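Local coordinates for putative aminopeptidase (Leishmania major, PDB 5NTH), which probably cleaves amino acids from the N-termini of peptides as a manganese-dependent leucyl aminopeptidase of the M17 family, and is captured here with the inhibitor actinonin, at residues A294-G299 and T355-E360; I414-L419 and V511-P516. All coordinates share one frame; numbering follows the deposited sequence.

Contact 1: A294-G299 and T355-E360; sequences AMVGKG and TLCLAE. With MN (manganese (II) ion), chain C.
T355 meets M295 where segments 294-299 and 355-360 run parallel, their axes 15° apart: T355 N gives its hydrogen to M295 O at 2.9 Å. A water bridges the same carbonyl and T355 OG1, a hydroxyl that is also hydrogen-bonded to T278 on the next strand. T355 O then turns back across the gap to accept G297 N at 3.1 Å, almost straight off the end of its carbonyl, and takes a weaker CA-H contact from V296. L356 puts its side chain on the other face of the sheet, against S325 and F329 of helix 323-341. C357 N resumes the alternation, reaching G297 O at 3.0 Å. With chi1 at -54°, C357 SG stands beside its own backbone N, which brings the sulfur to V296 CG1 at 3.6 Å; helix 391-404 packs on this face, V394 against C357 and L395 and V399 against V296. C357 O receives G299 N at 2.9 Å, with the donor 44° above the carbonyl plane and so not on a lone pair. L358 returns to the face of L356, and because G299 has no side chain, L358 CD2 lies 4.0 Å from G299 CA. A359 N closes the series on G299 O at 3.2 Å. E360, at the end of the segment, forms a salt bridge with R369 of a second subunit. On the face shared by V296 and C357, K298 extends away from the strand pair, and its NZ binds manganese at 2.0 Å; D303, D321 and E390 supply the other protein ligands. These are two adjacent parallel strands of the mixed sheet of the M17 catalytic domain, one carrying the metal-binding lysine.

Contact 2: I414-L419 and V511-P516; sequences IDMATL and VDMAYP. With BB2 (actinonin), chain E.
M416 and M513 cross at about a right angle, M416 CG against M513 CG at 3.7 Å, on the side of the sheet where V511 also projects. The M513 chain bends back at chi2 and chi3, which lays its sulfur over the backbone of A417, SD 3.3 Å from A417 O, and obliquely across the methyl of T418, whose CG2 is 3.9 Å from SD. T418 thus presents its carbon branch to M513, while its OG1 points elsewhere and is hydrogen-bonded to D321, a manganese ligand. On the other side of the sheet D512 faces L419. With CG anti to its backbone N (chi1 -171°), the carboxylate reaches across so that OD1 takes L419 N at 2.9 Å on its syn side, the donor lying 32° out of the carboxylate plane; L419 CB rests against the same oxygen. S489 and T420 share D512 OD2 and, with L419 N, are among the partners holding the buried carboxylate. Backbone bonds hold the segments in parallel register: V511 N to D415 O, A417 N to V511 O at 3.0 Å, and M513 N to A417 O at 2.9 Å. Beyond the strands the chains draw close, T418 CA 3.7 Å from A514 CA, where T418 centres an inverse gamma turn. That turn and the L419 N bond to D512 are consistent with a fixed L419 O, which accepts actinonin N1 at 2.9 Å (171°). Two parallel strands ending in loops at their C-terminal edge, one of them lining the inhibitor pocket, are characteristic of the alpha/beta M17 catalytic domain.

In the fold
Contacts 1 and 2 follow one another across a single sheet, their centres about 11 Å apart, because strands 291-300 and 412-417 are neighbours. V296 N to I414 O and V296 O to M416 N, each 2.8 Å, are probable hydrogen bonds joining them. Further along, K298 CB packs on A417 CB at 3.6 Å, bringing the metal-binding lysine beside the strand that leads to L419. Both contacts therefore end at one site: manganese on K298 NZ also lies 2.0 Å from O2 of the actinonin hydroxamate, and K298 NZ itself packs 3.1 Å from T418 O. The T418 side chain is about 5 Å from a manganese ion.

Contact 1: A294-G299 and T355-E360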
ATOM      1  N   ALA A 294      29.629 -23.573 -22.951  1.00 28.45           N
ATOM      2  CA  ALA A 294      29.009 -22.311 -23.285  1.00 27.37           C
ATOM      3  C   ALA A 294      28.558 -21.661 -22.000  1.00 26.90           C
ATOM      4  O   ALA A 294      28.121 -22.326 -21.057  1.00 25.99           O
ATOM      5  CB  ALA A 294      27.853 -22.515 -24.217  1.00 27.47           C
ATOM      6  N   MET A 295      28.703 -20.348 -21.965  1.00 27.11           N
ATOM      7  CA  MET A 295      28.280 -19.555 -20.832  1.00 27.48           C
ATOM      8  C   MET A 295      27.319 -18.459 -21.309  1.00 26.25           C
ATOM      9  O   MET A 295      27.441 -17.971 -22.428  1.00 25.95           O
ATOM     10  CB  MET A 295      29.510 -18.974 -20.153  1.00 28.45           C
ATOM     11  CG  MET A 295      30.299 -19.993 -19.346  1.00 29.54           C
ATOM     12  SD  MET A 295      31.638 -19.257 -18.359  1.00 31.84           S
ATOM     13  CE  MET A 295      32.540 -18.315 -19.594  1.00 31.43           C
ATOM     14  N   VAL A 296      26.354 -18.092 -20.470  1.00 25.26           N
ATOM     15  CA  VAL A 296      25.360 -17.061 -20.828  1.00 24.80           C
ATOM     16  C   VAL A 296      25.006 -16.208 -19.624  1.00 24.76           C
ATOM     17  O   VAL A 296      24.767 -16.717 -18.534  1.00 23.77           O
ATOM     18  CB  VAL A 296      24.054 -17.672 -21.371  1.00 24.46           C
ATOM     19  CG1 VAL A 296      23.125 -16.598 -21.913  1.00 24.35           C
ATOM     20  CG2 VAL A 296      24.337 -18.679 -22.473  1.00 24.63           C
ATOM     21  N   GLY A 297      24.944 -14.900 -19.841  1.00 25.92           N
ATOM     22  CA  GLY A 297      24.699 -13.969 -18.755  1.00 26.89           C
ATOM     23  C   GLY A 297      23.735 -12.860 -19.077  1.00 27.78           C
ATOM     24  O   GLY A 297      23.727 -12.334 -20.205  1.00 28.32           O
ATOM     25  N   LYS A 298      22.939 -12.502 -18.068  1.00 28.68           N
ATOM     26  CA  LYS A 298      21.990 -11.405 -18.155  1.00 29.59           C
ATOM     27  C   LYS A 298      22.764 -10.095 -18.129  1.00 29.17           C
ATOM     28  O   LYS A 298      23.349  -9.742 -17.104  1.00 28.34           O
ATOM     29  CB  LYS A 298      20.970 -11.484 -16.999  1.00 31.31           C
ATOM     30  CG  LYS A 298      19.955 -10.334 -16.888  1.00 32.54           C
ATOM     31  CD  LYS A 298      18.945 -10.590 -15.770  1.00 34.71           C
ATOM     32  CE  LYS A 298      18.420  -9.306 -15.132  1.00 36.25           C
ATOM     33  NZ  LYS A 298      17.067  -9.365 -14.487  1.00 41.90           N
ATOM     34  N   GLY A 299      22.781  -9.405 -19.269  1.00 29.47           N
ATOM     35  CA  GLY A 299      23.338  -8.060 -19.392  1.00 30.41           C
ATOM     36  C   GLY A 299      22.276  -6.956 -19.453  1.00 31.70           C
ATOM     37  O   GLY A 299      22.278  -6.117 -20.372  1.00 33.19           O
ATOM     38  N   THR A 355      28.218 -15.659 -23.965  1.00 25.84           N
ATOM     39  CA  THR A 355      27.168 -14.902 -24.628  1.00 25.33           C
ATOM     40  C   THR A 355      26.597 -13.833 -23.682  1.00 25.14           C
ATOM     41  O   THR A 355      26.064 -14.126 -22.618  1.00 24.41           O
ATOM     42  CB  THR A 355      26.069 -15.836 -25.161  1.00 25.04           C
ATOM     43  OG1 THR A 355      26.623 -16.675 -26.179  1.00 24.92           O
ATOM     44  CG2 THR A 355      24.921 -15.040 -25.774  1.00 24.92           C
ATOM     45  N   LEU A 356      26.716 -12.589 -24.095  1.00 25.52           N
ATOM     46  CA  LEU A 356      26.172 -11.488 -23.333  1.00 26.07           C
ATOM     47  C   LEU A 356      24.832 -11.081 -23.867  1.00 25.59           C
ATOM     48  O   LEU A 356      24.723 -10.663 -25.027  1.00 24.71           O
ATOM     49  CB  LEU A 356      27.116 -10.308 -23.394  1.00 26.63           C
ATOM     50  CG  LEU A 356      28.510 -10.731 -22.978  1.00 27.54           C
ATOM     51  CD1 LEU A 356      29.469  -9.567 -23.172  1.00 28.38           C
ATOM     52  CD2 LEU A 356      28.490 -11.200 -21.529  1.00 28.14           C
ATOM     53  N   CYS A 357      23.815 -11.185 -23.016  1.00 25.75           N
ATOM     54  CA  CYS A 357      22.474 -10.783 -23.423  1.00 26.78           C
ATOM     55  C   CYS A 357      22.221  -9.342 -23.055  1.00 26.67           C
ATOM     56  O   CYS A 357      21.729  -9.083 -21.972  1.00 26.67           O
ATOM     57  CB  CYS A 357      21.444 -11.669 -22.764  1.00 27.43           C
ATOM     58  SG  CYS A 357      21.750 -13.418 -23.047  1.00 29.40           S
ATOM     59  N   LEU A 358      22.530  -8.418 -23.964  1.00 27.32           N
ATOM     60  CA  LEU A 358      22.555  -6.983 -23.651  1.00 28.50           C
ATOM     61  C   LEU A 358      21.293  -6.263 -24.022  1.00 28.87           C
ATOM     62  O   LEU A 358      20.815  -6.459 -25.129  1.00 28.07           O
ATOM     63  CB  LEU A 358      23.693  -6.290 -24.387  1.00 29.25           C
ATOM     64  CG  LEU A 358      25.056  -6.899 -24.127  1.00 29.98           C
ATOM     65  CD1 LEU A 358      26.113  -6.062 -24.808  1.00 30.44           C
ATOM     66  CD2 LEU A 358      25.338  -6.987 -22.636  1.00 30.78           C
ATOM     67  N   ALA A 359      20.822  -5.396 -23.110  1.00 29.60           N
ATOM     68  CA  ALA A 359      19.601  -4.605 -23.285  1.00 30.86           C
ATOM     69  C   ALA A 359      19.342  -3.754 -22.068  1.00 31.87           C
ATOM     70  O   ALA A 359      19.716  -4.151 -20.971  1.00 30.98           O
ATOM     71  CB  ALA A 359      18.404  -5.518 -23.476  1.00 31.73           C
ATOM     72  N   GLU A 360      18.698  -2.596 -22.260  1.00 34.01           N
ATOM     73  CA  GLU A 360      18.067  -1.875 -21.130  1.00 35.39           C
ATOM     74  C   GLU A 360      16.590  -2.163 -21.188  1.00 33.99           C
ATOM     75  O   GLU A 360      15.999  -2.067 -22.253  1.00 34.62           O
ATOM     76  CB  GLU A 360      18.265  -0.348 -21.149  1.00 37.02           C
ATOM     77  CG  GLU A 360      17.457   0.358 -20.033  1.00 39.59           C
ATOM     78  CD  GLU A 360      17.775   1.835 -19.776  1.00 41.69           C
ATOM     79  OE1 GLU A 360      18.888   2.275 -20.123  1.00 42.84           O
ATOM     80  OE2 GLU A 360      16.915   2.564 -19.196  1.00 41.92           O
TER
HETATM   81 MN    MN C 602      16.250  -7.602 -14.017  1.00 58.02          MN
HETATM   82  O   HOH W   1      27.921 -18.473 -25.115  1.00 33.34           O

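Contact 2: I414-L419 and V511-P516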
ATOM      1  N   ILE A 414      26.232 -22.868 -18.715  1.00 31.06           N
ATOM      2  CA  ILE A 414      26.185 -22.119 -17.473  1.00 32.01           C
ATOM      3  C   ILE A 414      25.460 -20.807 -17.680  1.00 31.63           C
ATOM      4  O   ILE A 414      25.945 -19.939 -18.410  1.00 31.09           O
ATOM      5  CB  ILE A 414      27.577 -21.784 -16.936  1.00 32.28           C
ATOM      6  CG1 ILE A 414      28.412 -23.054 -16.835  1.00 32.97           C
ATOM      7  CG2 ILE A 414      27.443 -21.099 -15.583  1.00 32.20           C
ATOM      8  CD1 ILE A 414      29.809 -22.799 -16.320  1.00 33.15           C
ATOM      9  N   ASP A 415      24.336 -20.664 -16.982  1.00 31.72           N
ATOM     10  CA  ASP A 415      23.484 -19.482 -17.079  1.00 32.57           C
ATOM     11  C   ASP A 415      23.664 -18.683 -15.805  1.00 29.89           C
ATOM     12  O   ASP A 415      23.520 -19.208 -14.695  1.00 28.07           O
ATOM     13  CB  ASP A 415      22.019 -19.923 -17.254  1.00 36.37           C
ATOM     14  CG  ASP A 415      21.102 -18.807 -17.766  1.00 39.73           C
ATOM     15  OD1 ASP A 415      21.418 -18.205 -18.813  1.00 45.11           O
ATOM     16  OD2 ASP A 415      20.040 -18.555 -17.140  1.00 41.29           O
ATOM     17  N   MET A 416      24.004 -17.415 -15.952  1.00 28.82           N
ATOM     18  CA  MET A 416      24.257 -16.586 -14.774  1.00 28.49           C
ATOM     19  C   MET A 416      23.555 -15.276 -14.913  1.00 26.58           C
ATOM     20  O   MET A 416      23.713 -14.598 -15.918  1.00 24.92           O
ATOM     21  CB  MET A 416      25.750 -16.359 -14.545  1.00 29.78           C
ATOM     22  CG  MET A 416      26.053 -15.710 -13.214  1.00 31.05           C
ATOM     23  SD  MET A 416      27.799 -15.356 -12.994  1.00 34.83           S
ATOM     24  CE  MET A 416      28.460 -16.971 -12.649  1.00 32.65           C
ATOM     25  N   ALA A 417      22.806 -14.916 -13.871  1.00 25.82           N
ATOM     26  CA  ALA A 417      21.883 -13.802 -13.940  1.00 25.54           C
ATOM     27  C   ALA A 417      21.503 -13.283 -12.555  1.00 25.94           C
ATOM     28  O   ALA A 417      21.362 -14.072 -11.625  1.00 25.89           O
ATOM     29  CB  ALA A 417      20.655 -14.253 -14.676  1.00 25.48           C
ATOM     30  N   THR A 418      21.386 -11.957 -12.422  1.00 26.53           N
ATOM     31  CA  THR A 418      20.752 -11.312 -11.251  1.00 27.64           C
ATOM     32  C   THR A 418      19.251 -11.374 -11.504  1.00 28.45           C
ATOM     33  O   THR A 418      18.652 -10.441 -12.026  1.00 28.93           O
ATOM     34  CB  THR A 418      21.167  -9.828 -11.094  1.00 27.32           C
ATOM     35  OG1 THR A 418      20.987  -9.158 -12.339  1.00 26.57           O
ATOM     36  CG2 THR A 418      22.624  -9.691 -10.712  1.00 27.64           C
ATOM     37  N   LEU A 419      18.640 -12.492 -11.199  1.00 29.31           N
ATOM     38  CA  LEU A 419      17.392 -12.754 -11.851  1.00 30.81           C
ATOM     39  C   LEU A 419      16.194 -12.297 -11.043  1.00 32.03           C
ATOM     40  O   LEU A 419      15.322 -11.653 -11.609  1.00 32.25           O
ATOM     41  CB  LEU A 419      17.269 -14.218 -12.266  1.00 30.56           C
ATOM     42  CG  LEU A 419      16.218 -14.386 -13.370  1.00 31.46           C
ATOM     43  CD1 LEU A 419      16.570 -13.630 -14.648  1.00 31.59           C
ATOM     44  CD2 LEU A 419      16.023 -15.850 -13.703  1.00 32.51           C
ATOM     45  N   VAL A 511      22.615 -20.066 -12.442  1.00 26.15           N
ATOM     46  CA  VAL A 511      23.036 -19.411 -11.208  1.00 26.11           C
ATOM     47  C   VAL A 511      22.355 -18.059 -11.045  1.00 26.08           C
ATOM     48  O   VAL A 511      22.589 -17.111 -11.797  1.00 25.03           O
ATOM     49  CB  VAL A 511      24.558 -19.237 -11.126  1.00 26.11           C
ATOM     50  CG1 VAL A 511      24.947 -18.718  -9.748  1.00 26.29           C
ATOM     51  CG2 VAL A 511      25.257 -20.552 -11.384  1.00 25.70           C
ATOM     52  N   ASP A 512      21.500 -17.986 -10.039  1.00 26.89           N
ATOM     53  CA  ASP A 512      20.756 -16.767  -9.743  1.00 27.40           C
ATOM     54  C   ASP A 512      21.451 -15.985  -8.647  1.00 26.08           C
ATOM     55  O   ASP A 512      21.322 -16.303  -7.495  1.00 24.33           O
ATOM     56  CB  ASP A 512      19.322 -17.116  -9.323  1.00 28.24           C
ATOM     57  CG  ASP A 512      18.425 -15.905  -9.210  1.00 28.81           C
ATOM     58  OD1 ASP A 512      18.867 -14.757  -9.445  1.00 29.18           O
ATOM     59  OD2 ASP A 512      17.250 -16.127  -8.889  1.00 31.03           O
ATOM     60  N   MET A 513      22.143 -14.931  -9.021  1.00 26.83           N
ATOM     61  CA  MET A 513      23.003 -14.235  -8.074  1.00 28.00           C
ATOM     62  C   MET A 513      22.577 -12.789  -7.899  1.00 28.11           C
ATOM     63  O   MET A 513      23.383 -11.894  -7.897  1.00 28.28           O
ATOM     64  CB  MET A 513      24.494 -14.379  -8.450  1.00 28.29           C
ATOM     65  CG  MET A 513      24.841 -14.580  -9.909  1.00 28.51           C
ATOM     66  SD  MET A 513      24.496 -13.143 -10.893  1.00 29.03           S
ATOM     67  CE  MET A 513      26.014 -12.243 -10.550  1.00 29.49           C
ATOM     68  N   ALA A 514      21.295 -12.571  -7.693  1.00 29.06           N
ATOM     69  CA  ALA A 514      20.790 -11.207  -7.570  1.00 29.60           C
ATOM     70  C   ALA A 514      21.365 -10.430  -6.354  1.00 29.71           C
ATOM     71  O   ALA A 514      21.880  -9.338  -6.531  1.00 29.79           O
ATOM     72  CB  ALA A 514      19.277 -11.220  -7.545  1.00 29.53           C
ATOM     73  N   TYR A 515      21.289 -11.004  -5.154  1.00 29.71           N
ATOM     74  CA  TYR A 515      21.833 -10.384  -3.938  1.00 30.59           C
ATOM     75  C   TYR A 515      23.370 -10.505  -3.742  1.00 29.56           C
ATOM     76  O   TYR A 515      24.000  -9.541  -3.354  1.00 29.78           O
ATOM     77  CB  TYR A 515      21.040 -10.830  -2.691  1.00 32.17           C
ATOM     78  CG  TYR A 515      19.662 -10.247  -2.755  1.00 34.79           C
ATOM     79  CD1 TYR A 515      18.662 -10.842  -3.538  1.00 35.93           C
ATOM     80  CD2 TYR A 515      19.374  -9.030  -2.152  1.00 36.17           C
ATOM     81  CE1 TYR A 515      17.416 -10.255  -3.671  1.00 36.51           C
ATOM     82  CE2 TYR A 515      18.119  -8.445  -2.285  1.00 36.79           C
ATOM     83  CZ  TYR A 515      17.144  -9.057  -3.046  1.00 36.66           C
ATOM     84  OH  TYR A 515      15.900  -8.470  -3.164  1.00 38.38           O
ATOM     85  N   PRO A 516      23.983 -11.664  -4.039  1.00 28.61           N
ATOM     86  CA  PRO A 516      25.458 -11.769  -3.848  1.00 28.14           C
ATOM     87  C   PRO A 516      26.329 -10.854  -4.747  1.00 27.37           C
ATOM     88  O   PRO A 516      27.506 -10.620  -4.448  1.00 26.25           O
ATOM     89  CB  PRO A 516      25.749 -13.247  -4.139  1.00 28.31           C
ATOM     90  CG  PRO A 516      24.433 -13.942  -4.098  1.00 28.35           C
ATOM     91  CD  PRO A 516      23.388 -12.939  -4.466  1.00 28.15           C
TER
HETATM   92  C5  BB2 E 604      13.231  -9.167 -10.106  0.60 40.35           C
HETATM   93  C3  BB2 E 604      13.516  -8.516 -11.426  0.60 40.41           C
HETATM   94  O4  BB2 E 604      13.073  -7.415 -11.602  0.60 39.32           O
HETATM   95  N1  BB2 E 604      14.268  -9.106 -12.345  0.60 41.21           N
HETATM   96  O2  BB2 E 604      14.542  -8.430 -13.556  0.60 46.17           O
HETATM   97  C6  BB2 E 604      11.734  -9.423  -9.980  0.60 41.71           C
HETATM   98  C12 BB2 E 604      11.404  -9.477  -8.523  0.60 42.80           C
HETATM   99  O13 BB2 E 604      11.525 -10.529  -7.957  0.60 42.87           O
HETATM  100  C7  BB2 E 604      11.377 -10.724 -10.712  0.60 41.01           C
HETATM  101  C8  BB2 E 604       9.915 -11.138 -10.578  0.60 40.76           C
HETATM  102  C9  BB2 E 604       8.979 -10.191 -11.315  0.60 41.18           C
HETATM  103  C10 BB2 E 604       7.879  -9.676 -10.403  0.60 42.64           C
HETATM  104  C11 BB2 E 604       6.847 -10.753 -10.123  0.60 42.98           C
HETATM  105  N14 BB2 E 604      11.016  -8.374  -7.899  0.60 45.40           N
HETATM  106  C15 BB2 E 604      10.724  -8.376  -6.469  0.60 48.91           C
HETATM  107  C16 BB2 E 604      11.198  -7.071  -5.785  0.60 49.63           C
HETATM  108  C18 BB2 E 604      10.320  -6.593  -4.618  0.60 49.71           C
HETATM  109  C17 BB2 E 604      12.659  -7.213  -5.316  0.60 47.74           C
HETATM  110  C19 BB2 E 604       9.280  -8.766  -6.262  0.60 51.80           C
HETATM  111  O20 BB2 E 604       9.090  -9.916  -5.921  0.60 48.62           O
HETATM  112  N21 BB2 E 604       8.249  -7.910  -6.440  0.60 60.03           N
HETATM  113  C22 BB2 E 604       6.987  -8.103  -5.714  0.60 64.16           C
HETATM  114  C23 BB2 E 604       8.133  -6.709  -7.282  0.60 60.72           C
HETATM  115  C24 BB2 E 604       6.972  -5.882  -6.726  0.60 61.25           C
HETATM  116  C25 BB2 E 604       6.323  -6.718  -5.639  0.60 62.53           C
HETATM  117  C26 BB2 E 604       6.136  -9.080  -6.542  0.60 65.30           C
HETATM  118  O27 BB2 E 604       6.703 -10.397  -6.564  0.60 64.64           O